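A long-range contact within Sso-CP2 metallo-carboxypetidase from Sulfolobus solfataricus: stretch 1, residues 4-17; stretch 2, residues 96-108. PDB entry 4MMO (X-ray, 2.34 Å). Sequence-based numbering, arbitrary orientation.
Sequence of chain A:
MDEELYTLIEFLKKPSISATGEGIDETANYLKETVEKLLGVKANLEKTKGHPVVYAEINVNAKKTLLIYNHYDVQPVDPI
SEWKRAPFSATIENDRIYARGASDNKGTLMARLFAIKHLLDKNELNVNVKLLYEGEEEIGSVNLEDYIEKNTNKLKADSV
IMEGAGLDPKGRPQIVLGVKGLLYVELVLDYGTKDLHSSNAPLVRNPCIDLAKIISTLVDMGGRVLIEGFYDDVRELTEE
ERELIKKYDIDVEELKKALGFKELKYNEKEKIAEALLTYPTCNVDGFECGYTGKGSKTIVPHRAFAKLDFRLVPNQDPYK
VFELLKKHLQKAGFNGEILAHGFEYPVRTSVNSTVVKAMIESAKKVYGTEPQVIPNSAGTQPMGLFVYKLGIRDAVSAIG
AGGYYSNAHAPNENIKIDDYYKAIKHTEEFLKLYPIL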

ATOM      1  N   GLU A   4       7.065 -29.956  34.574  1.00 45.76           N
ATOM      2  CA  GLU A   4       7.762 -29.219  33.520  1.00 46.83           C
ATOM      3  C   GLU A   4       6.835 -28.950  32.341  1.00 49.14           C
ATOM      4  O   GLU A   4       6.766 -27.833  31.825  1.00 37.80           O
ATOM      5  CB  GLU A   4       8.990 -29.994  33.028  1.00 47.21           C
ATOM      6  CG  GLU A   4      10.169 -30.011  33.996  1.00 56.32           C
ATOM      7  CD  GLU A   4       9.922 -30.854  35.235  1.00 78.79           C
ATOM      8  OE1 GLU A   4       9.155 -31.839  35.150  1.00 81.13           O
ATOM      9  OE2 GLU A   4      10.498 -30.532  36.297  1.00 84.61           O
ATOM     10  N   LEU A   5       6.127 -29.984  31.912  1.00 49.72           N
ATOM     11  CA  LEU A   5       5.247 -29.866  30.765  1.00 44.34           C
ATOM     12  C   LEU A   5       3.973 -29.119  31.144  1.00 58.29           C
ATOM     13  O   LEU A   5       3.531 -28.227  30.421  1.00 47.70           O
ATOM     14  CB  LEU A   5       4.912 -31.249  30.210  1.00 46.20           C
ATOM     15  CG  LEU A   5       3.995 -31.267  28.987  1.00 56.80           C
ATOM     16  CD1 LEU A   5       4.582 -30.445  27.853  1.00 53.32           C
ATOM     17  CD2 LEU A   5       3.744 -32.694  28.527  1.00 59.99           C
ATOM     18  N   TYR A   6       3.396 -29.475  32.286  1.00 62.97           N
ATOM     19  CA  TYR A   6       2.143 -28.877  32.729  1.00 47.96           C
ATOM     20  C   TYR A   6       2.264 -27.365  32.865  1.00 48.96           C
ATOM     21  O   TYR A   6       1.379 -26.623  32.433  1.00 44.91           O
ATOM     22  CB  TYR A   6       1.698 -29.478  34.064  1.00 65.05           C
ATOM     23  CG  TYR A   6       0.598 -28.694  34.749  1.00 84.14           C
ATOM     24  CD1 TYR A   6      -0.732 -28.857  34.381  1.00101.53           C
ATOM     25  CD2 TYR A   6       0.890 -27.788  35.761  1.00 94.22           C
ATOM     26  CE1 TYR A   6      -1.740 -28.141  35.002  1.00103.83           C
ATOM     27  CE2 TYR A   6      -0.110 -27.067  36.386  1.00105.67           C
ATOM     28  CZ  TYR A   6      -1.423 -27.248  36.003  1.00110.48           C
ATOM     29  OH  TYR A   6      -2.421 -26.533  36.625  1.00115.24           O
ATOM     30  N   THR A   7       3.362 -26.907  33.458  1.00 41.99           N
ATOM     31  CA  THR A   7       3.544 -25.480  33.685  1.00 52.80           C
ATOM     32  C   THR A   7       3.729 -24.743  32.361  1.00 40.70           C
ATOM     33  O   THR A   7       3.250 -23.619  32.199  1.00 37.20           O
ATOM     34  CB  THR A   7       4.732 -25.209  34.617  1.00 36.20           C
ATOM     35  OG1 THR A   7       4.529 -25.910  35.848  1.00 47.95           O
ATOM     36  CG2 THR A   7       4.866 -23.714  34.912  1.00 43.17           C
ATOM     37  N   LEU A   8       4.409 -25.378  31.413  1.00 37.99           N
ATOM     38  CA  LEU A   8       4.604 -24.773  30.102  1.00 34.39           C
ATOM     39  C   LEU A   8       3.255 -24.576  29.411  1.00 36.99           C
ATOM     40  O   LEU A   8       2.991 -23.507  28.860  1.00 42.56           O
ATOM     41  CB  LEU A   8       5.536 -25.627  29.235  1.00 35.45           C
ATOM     42  CG  LEU A   8       5.617 -25.244  27.754  1.00 38.86           C
ATOM     43  CD1 LEU A   8       6.040 -23.791  27.583  1.00 34.38           C
ATOM     44  CD2 LEU A   8       6.570 -26.171  27.016  1.00 45.05           C
ATOM     45  N   ILE A   9       2.414 -25.609  29.447  1.00 44.82           N
ATOM     46  CA  ILE A   9       1.069 -25.551  28.865  1.00 44.96           C
ATOM     47  C   ILE A   9       0.272 -24.409  29.482  1.00 36.87           C
ATOM     48  O   ILE A   9      -0.364 -23.628  28.778  1.00 42.54           O
ATOM     49  CB  ILE A   9       0.294 -26.875  29.091  1.00 49.13           C
ATOM     50  CG1 ILE A   9       0.987 -28.042  28.383  1.00 45.69           C
ATOM     51  CG2 ILE A   9      -1.160 -26.757  28.614  1.00 39.79           C
ATOM     52  CD1 ILE A   9       0.989 -27.958  26.869  1.00 62.06           C
ATOM     53  N   GLU A  10       0.308 -24.328  30.808  0.93 40.29           N
ATOM     54  CA  GLU A  10      -0.370 -23.266  31.542  0.93 39.86           C
ATOM     55  C   GLU A  10       0.113 -21.890  31.075  0.93 47.60           C
ATOM     56  O   GLU A  10      -0.686 -20.979  30.870  0.93 42.33           O
ATOM     57  CB  GLU A  10      -0.109 -23.447  33.039  0.93 46.40           C
ATOM     58  CG  GLU A  10      -0.769 -22.432  33.943  0.93 68.79           C
ATOM     59  CD  GLU A  10      -0.463 -22.692  35.408  0.93 81.45           C
ATOM     60  OE1 GLU A  10       0.724 -22.916  35.738  0.93 78.48           O
ATOM     61  OE2 GLU A  10      -1.409 -22.683  36.226  0.93 66.41           O
ATOM     62  N   PHE A  11       1.426 -21.757  30.900  1.00 42.83           N
ATOM     63  CA  PHE A  11       2.045 -20.511  30.452  1.00 39.75           C
ATOM     64  C   PHE A  11       1.563 -20.162  29.047  1.00 31.65           C
ATOM     65  O   PHE A  11       1.200 -19.015  28.759  1.00 30.87           O
ATOM     66  CB  PHE A  11       3.573 -20.689  30.445  1.00 44.43           C
ATOM     67  CG  PHE A  11       4.365 -19.406  30.295  1.00 39.52           C
ATOM     68  CD1 PHE A  11       3.822 -18.172  30.619  1.00 31.43           C
ATOM     69  CD2 PHE A  11       5.679 -19.452  29.835  1.00 38.32           C
ATOM     70  CE1 PHE A  11       4.570 -17.008  30.485  1.00 30.29           C
ATOM     71  CE2 PHE A  11       6.431 -18.295  29.701  1.00 27.01           C
ATOM     72  CZ  PHE A  11       5.875 -17.072  30.023  1.00 42.41           C
ATOM     73  N   LEU A  12       1.560 -21.168  28.180  1.00 27.03           N
ATOM     74  CA  LEU A  12       1.219 -20.992  26.772  1.00 40.94           C
ATOM     75  C   LEU A  12      -0.252 -20.630  26.551  1.00 53.33           C
ATOM     76  O   LEU A  12      -0.600 -20.018  25.542  1.00 45.46           O
ATOM     77  CB  LEU A  12       1.547 -22.269  25.997  1.00 37.22           C
ATOM     78  CG  LEU A  12       3.028 -22.549  25.707  1.00 38.41           C
ATOM     79  CD1 LEU A  12       3.200 -23.938  25.110  1.00 26.92           C
ATOM     80  CD2 LEU A  12       3.602 -21.503  24.765  1.00 45.53           C
ATOM     81  N   LYS A  13      -1.115 -21.015  27.486  1.00 34.90           N
ATOM     82  CA  LYS A  13      -2.541 -20.751  27.350  1.00 49.12           C
ATOM     83  C   LYS A  13      -2.865 -19.288  27.623  1.00 46.41           C
ATOM     84  O   LYS A  13      -3.944 -18.814  27.277  1.00 52.87           O
ATOM     85  CB  LYS A  13      -3.349 -21.646  28.288  1.00 37.23           C
ATOM     86  CG  LYS A  13      -3.538 -23.063  27.779  1.00 33.95           C
ATOM     87  CD  LYS A  13      -4.154 -23.940  28.853  1.00 44.43           C
ATOM     88  CE  LYS A  13      -4.596 -25.282  28.297  1.00 67.94           C
ATOM     89  NZ  LYS A  13      -5.066 -26.196  29.376  1.00 82.96           N
ATOM     90  N   LYS A  14      -1.929 -18.578  28.243  1.00 38.99           N
ATOM     91  CA  LYS A  14      -2.131 -17.166  28.536  1.00 42.00           C
ATOM     92  C   LYS A  14      -1.677 -16.309  27.362  1.00 38.68           C
ATOM     93  O   LYS A  14      -0.490 -16.279  27.042  1.00 47.55           O
ATOM     94  CB  LYS A  14      -1.373 -16.756  29.794  1.00 30.17           C
ATOM     95  CG  LYS A  14      -1.714 -17.591  31.014  1.00 44.19           C
ATOM     96  CD  LYS A  14      -1.496 -16.813  32.299  1.00 59.30           C
ATOM     97  CE  LYS A  14      -1.736 -17.687  33.520  1.00 68.43           C
ATOM     98  NZ  LYS A  14      -3.063 -18.363  33.481  1.00 76.94           N
ATOM     99  N   PRO A  15      -2.619 -15.614  26.704  1.00 49.13           N
ATOM    100  CA  PRO A  15      -2.165 -14.729  25.631  1.00 44.92           C
ATOM    101  C   PRO A  15      -1.395 -13.539  26.185  1.00 40.13           C
ATOM    102  O   PRO A  15      -1.561 -13.169  27.346  1.00 44.48           O
ATOM    103  CB  PRO A  15      -3.467 -14.291  24.952  1.00 63.31           C
ATOM    104  CG  PRO A  15      -4.516 -14.468  25.977  1.00 57.35           C
ATOM    105  CD  PRO A  15      -4.088 -15.630  26.823  1.00 42.83           C
ATOM    106  N   SER A  16      -0.544 -12.957  25.351  1.00 32.64           N
ATOM    107  CA  SER A  16       0.330 -11.878  25.773  1.00 46.53           C
ATOM    108  C   SER A  16       0.849 -11.190  24.528  1.00 42.94           C
ATOM    109  O   SER A  16       2.054 -11.043  24.331  1.00 41.33           O
ATOM    110  CB  SER A  16       1.485 -12.424  26.616  1.00 48.44           C
ATOM    111  OG  SER A  16       2.042 -13.574  26.011  1.00 41.83           O
ATOM    112  N   ILE A  17      -0.080 -10.788  23.673  1.00 44.85           N
ATOM    113  CA  ILE A  17       0.268 -10.084  22.455  1.00 45.40           C
ATOM    114  C   ILE A  17       0.620  -8.653  22.827  1.00 49.17           C
ATOM    115  O   ILE A  17      -0.225  -7.902  23.300  1.00 45.56           O
ATOM    116  CB  ILE A  17      -0.883 -10.124  21.443  1.00 44.63           C
ATOM    117  CG1 ILE A  17      -1.320 -11.576  21.212  1.00 53.83           C
ATOM    118  CG2 ILE A  17      -0.458  -9.472  20.137  1.00 37.59           C
ATOM    119  CD1 ILE A  17      -2.552 -11.729  20.346  1.00 64.51           C
ATOM    120  N   ARG A  96       3.745 -32.905  20.011  1.00 49.79           N
ATOM    121  CA  ARG A  96       4.080 -31.499  19.841  1.00 38.14           C
ATOM    122  C   ARG A  96       3.048 -30.641  20.554  1.00 48.83           C
ATOM    123  O   ARG A  96       1.908 -31.057  20.732  1.00 50.88           O
ATOM    124  CB  ARG A  96       4.105 -31.133  18.358  1.00 46.76           C
ATOM    125  CG  ARG A  96       5.216 -31.794  17.575  1.00 57.11           C
ATOM    126  CD  ARG A  96       5.181 -31.392  16.115  1.00 58.32           C
ATOM    127  NE  ARG A  96       6.176 -32.117  15.330  1.00 72.52           N
ATOM    128  CZ  ARG A  96       6.633 -31.724  14.146  1.00 80.56           C
ATOM    129  NH1 ARG A  96       6.198 -30.598  13.594  1.00 72.66           N
ATOM    130  NH2 ARG A  96       7.538 -32.458  13.511  1.00 84.12           N
ATOM    131  N   ILE A  97       3.460 -29.446  20.963  1.00 55.47           N
ATOM    132  CA  ILE A  97       2.556 -28.480  21.571  1.00 44.52           C
ATOM    133  C   ILE A  97       2.286 -27.378  20.561  1.00 46.69           C
ATOM    134  O   ILE A  97       3.221 -26.789  20.032  1.00 39.40           O
ATOM    135  CB  ILE A  97       3.163 -27.846  22.830  1.00 46.14           C
ATOM    136  CG1 ILE A  97       3.587 -28.926  23.823  1.00 38.09           C
ATOM    137  CG2 ILE A  97       2.158 -26.896  23.482  1.00 56.25           C
ATOM    138  CD1 ILE A  97       4.427 -28.395  24.961  1.00 40.08           C
ATOM    139  N   TYR A  98       1.011 -27.095  20.308  1.00 52.21           N
ATOM    140  CA  TYR A  98       0.628 -26.098  19.312  1.00 43.83           C
ATOM    141  C   TYR A  98       0.098 -24.830  19.962  1.00 48.63           C
ATOM    142  O   TYR A  98      -1.019 -24.801  20.477  1.00 53.53           O
ATOM    143  CB  TYR A  98      -0.416 -26.677  18.353  1.00 45.33           C
ATOM    144  CG  TYR A  98       0.161 -27.682  17.387  1.00 45.45           C
ATOM    145  CD1 TYR A  98       0.280 -29.021  17.734  1.00 52.35           C
ATOM    146  CD2 TYR A  98       0.598 -27.289  16.131  1.00 46.04           C
ATOM    147  CE1 TYR A  98       0.814 -29.942  16.853  1.00 57.52           C
ATOM    148  CE2 TYR A  98       1.135 -28.200  15.245  1.00 58.27           C
ATOM    149  CZ  TYR A  98       1.241 -29.526  15.609  1.00 62.48           C
ATOM    150  OH  TYR A  98       1.776 -30.436  14.726  1.00 53.84           O
ATOM    151  N   ALA A  99       0.909 -23.779  19.933  1.00 42.42           N
ATOM    152  CA  ALA A  99       0.505 -22.490  20.470  1.00 44.85           C
ATOM    153  C   ALA A  99       1.416 -21.381  19.963  1.00 46.14           C
ATOM    154  O   ALA A  99       2.601 -21.606  19.712  1.00 34.21           O
ATOM    155  CB  ALA A  99       0.523 -22.524  21.988  1.00 31.80           C
ATOM    156  N   ARG A 100       0.855 -20.186  19.794  1.00 34.71           N
ATOM    157  CA  ARG A 100       1.671 -18.998  19.588  1.00 42.28           C
ATOM    158  C   ARG A 100       2.549 -18.824  20.822  1.00 42.75           C
ATOM    159  O   ARG A 100       2.057 -18.864  21.952  1.00 43.59           O
ATOM    160  CB  ARG A 100       0.788 -17.764  19.371  1.00 36.77           C
ATOM    161  CG  ARG A 100       1.494 -16.414  19.537  1.00 29.58           C
ATOM    162  CD  ARG A 100       2.618 -16.189  18.518  1.00 29.56           C
ATOM    163  NE  ARG A 100       2.125 -15.749  17.214  1.00 37.71           N
ATOM    164  CZ  ARG A 100       2.137 -16.472  16.095  1.00 55.19           C
ATOM    165  NH1 ARG A 100       2.628 -17.705  16.068  1.00 53.74           N
ATOM    166  NH2 ARG A 100       1.653 -15.944  14.979  1.00 58.31           N
ATOM    167  N   GLY A 101       3.848 -18.645  20.600  1.00 36.01           N
ATOM    168  CA  GLY A 101       4.796 -18.465  21.686  1.00 32.40           C
ATOM    169  C   GLY A 101       5.524 -19.725  22.123  1.00 36.78           C
ATOM    170  O   GLY A 101       6.325 -19.692  23.053  1.00 43.16           O
ATOM    171  N   ALA A 102       5.251 -20.841  21.460  1.00 30.57           N
ATOM    172  CA  ALA A 102       5.846 -22.112  21.850  1.00 37.80           C
ATOM    173  C   ALA A 102       7.364 -22.091  21.619  1.00 32.18           C
ATOM    174  O   ALA A 102       8.141 -22.506  22.477  1.00 40.77           O
ATOM    175  CB  ALA A 102       5.199 -23.245  21.079  1.00 35.35           C
ATOM    176  N   SER A 103       7.761 -21.576  20.460  1.00 29.00           N
ATOM    177  CA  SER A 103       9.159 -21.445  20.088  1.00 52.80           C
ATOM    178  C   SER A 103       9.714 -20.085  20.512  1.00 60.95           C
ATOM    179  O   SER A 103      10.762 -20.007  21.155  1.00 66.49           O
ATOM    180  CB  SER A 103       9.298 -21.615  18.577  1.00 56.88           C
ATOM    181  OG  SER A 103      10.637 -21.413  18.163  1.00 84.89           O
ATOM    182  N   ASP A 104       8.994 -19.025  20.149  1.00 40.43           N
ATOM    183  CA  ASP A 104       9.409 -17.647  20.405  1.00 44.67           C
ATOM    184  C   ASP A 104       8.398 -16.994  21.347  1.00 42.48           C
ATOM    185  O   ASP A 104       7.388 -16.485  20.869  1.00 43.48           O
ATOM    186  CB  ASP A 104       9.454 -16.886  19.068  1.00 34.72           C
ATOM    187  CG  ASP A 104       9.815 -15.410  19.225  1.00 50.58           C
ATOM    188  OD1 ASP A 104      10.350 -15.012  20.282  1.00 48.50           O
ATOM    189  OD2 ASP A 104       9.574 -14.639  18.270  1.00 67.17           O
ATOM    190  N   ASN A 105       8.635 -16.975  22.664  1.00 33.74           N
ATOM    191  CA  ASN A 105       9.883 -17.382  23.316  1.00 30.21           C
ATOM    192  C   ASN A 105       9.588 -18.048  24.668  1.00 43.66           C
ATOM    193  O   ASN A 105      10.448 -18.110  25.547  1.00 36.43           O
ATOM    194  CB  ASN A 105      10.764 -16.135  23.505  1.00 30.18           C
ATOM    195  CG  ASN A 105      12.118 -16.432  24.143  1.00 41.91           C
ATOM    196  OD1 ASN A 105      12.513 -15.770  25.107  1.00 29.09           O
ATOM    197  ND2 ASN A 105      12.832 -17.425  23.612  1.00 36.59           N
ATOM    198  N   LYS A 106       8.367 -18.556  24.837  1.00 42.10           N
ATOM    199  CA  LYS A 106       7.937 -19.083  26.137  1.00 31.41           C
ATOM    200  C   LYS A 106       8.516 -20.456  26.486  1.00 30.45           C
ATOM    201  O   LYS A 106       8.853 -20.712  27.641  1.00 34.43           O
ATOM    202  CB  LYS A 106       6.411 -19.158  26.212  1.00 30.69           C
ATOM    203  CG  LYS A 106       5.726 -17.802  26.192  1.00 29.22           C
ATOM    204  CD  LYS A 106       4.232 -17.953  26.404  1.00 30.72           C
ATOM    205  CE  LYS A 106       3.523 -16.600  26.438  1.00 38.84           C
ATOM    206  NZ  LYS A 106       2.050 -16.763  26.546  1.00 40.75           N
ATOM    207  N   GLY A 107       8.585 -21.346  25.502  1.00 27.30           N
ATOM    208  CA  GLY A 107       9.139 -22.672  25.718  1.00 32.76           C
ATOM    209  C   GLY A 107      10.580 -22.590  26.203  1.00 26.12           C
ATOM    210  O   GLY A 107      10.956 -23.218  27.194  1.00 38.65           O
ATOM    211  N   THR A 108      11.381 -21.789  25.508  1.00 28.26           N
ATOM    212  CA  THR A 108      12.783 -21.598  25.875  1.00 35.76           C
ATOM    213  C   THR A 108      12.887 -20.899  27.225  1.00 39.65           C
ATOM    214  O   THR A 108      13.772 -21.203  28.022  1.00 34.84           O
ATOM    215  CB  THR A 108      13.526 -20.771  24.812  1.00 29.54           C
ATOM    216  OG1 THR A 108      13.399 -21.412  23.538  1.00 39.57           O
ATOM    217  CG2 THR A 108      15.009 -20.625  25.162  1.00 31.50           C
TER
HETATM  218  O   HOH W   1       1.464 -18.239  24.549  1.00 30.23           O

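Stretch 2 enters the contact as a short strand, 96-98, that runs in nearly the same direction as helix 4-12 (19° between the axes). The alternation of the strand decides which of its residues take part: the CA-to-CB bond of Ile97 points toward the helix, whereas that of Tyr98 points away. Ile97 is buried among four aliphatic side chains. Ile97 CD1 lies 3.5 Å from Leu5 CD1 and 3.7 Å from Leu8 CD2, while Ile97 CG2 lies 3.7 Å from Ile9 CD1 and 3.5 Å from Leu12 CD1. A branched side chain suits this place, because its CD1 reaches Leu5 and Leu8, its CG2 reaches Leu12, and both lie near Ile9.

At Ala99 the backbones draw closer, with its CA 6.5 Å from the CA of Leu12. The small methyl group fits this spacing, Ala99 CB packing 4.1 Å from Leu12 CB. A type II turn then leads from Ala99 to Ala102. Arg100 contributes its carbonyl: a water donates hydrogen bonds to Arg100 O (2.7 Å) and Leu12 O (2.9 Å), and so joins the two backbones. Gly101, at phi/psi 96/2, adopts a conformation in which a CB would be jammed against the preceding carbonyl oxygen. The end of Leu12 packs along this turn, its CD2 3.7 Å from both Gly101 O and Ala102 CA. Ser103 and Asn105 direct their CA-to-CB bonds away from stretch 1, and the peptide bond preceding Asn105 is cis.

Lys106 has the largest buried area in the contact. Lys106 CB lies 3.9 Å from Leu12 CD2, and the extended chain (m, t, t, t) passes over one face of the Phe11 ring, with Lys106 CD almost directly above the ring centroid at 3.9 Å in a CH-pi contact. The aliphatic portion thus shares the apolar packing, while the long reach delivers the ammonium group to polar atoms between Phe11 and Ser16. There Lys106 NZ donates a hydrogen bond to Phe11 O (3.3 Å) and a weak one to Ser16 OG (3.2 Å), lies 2.6 Å from Lys14 O, and donates to the same bridging water at 2.6 Å. Lys106 NZ also makes a cation-pi contact over the face of the Phe11 ring, 5.0 Å from the centroid of that ring.

Gly107 closes the contact, its CA 3.8 Å from Leu8 CD1. An ideal CB on Gly107 would lie 2.4 Å from Ala102 O, a clash that glycine avoids. Thr108 turns its CA-to-CB bond away.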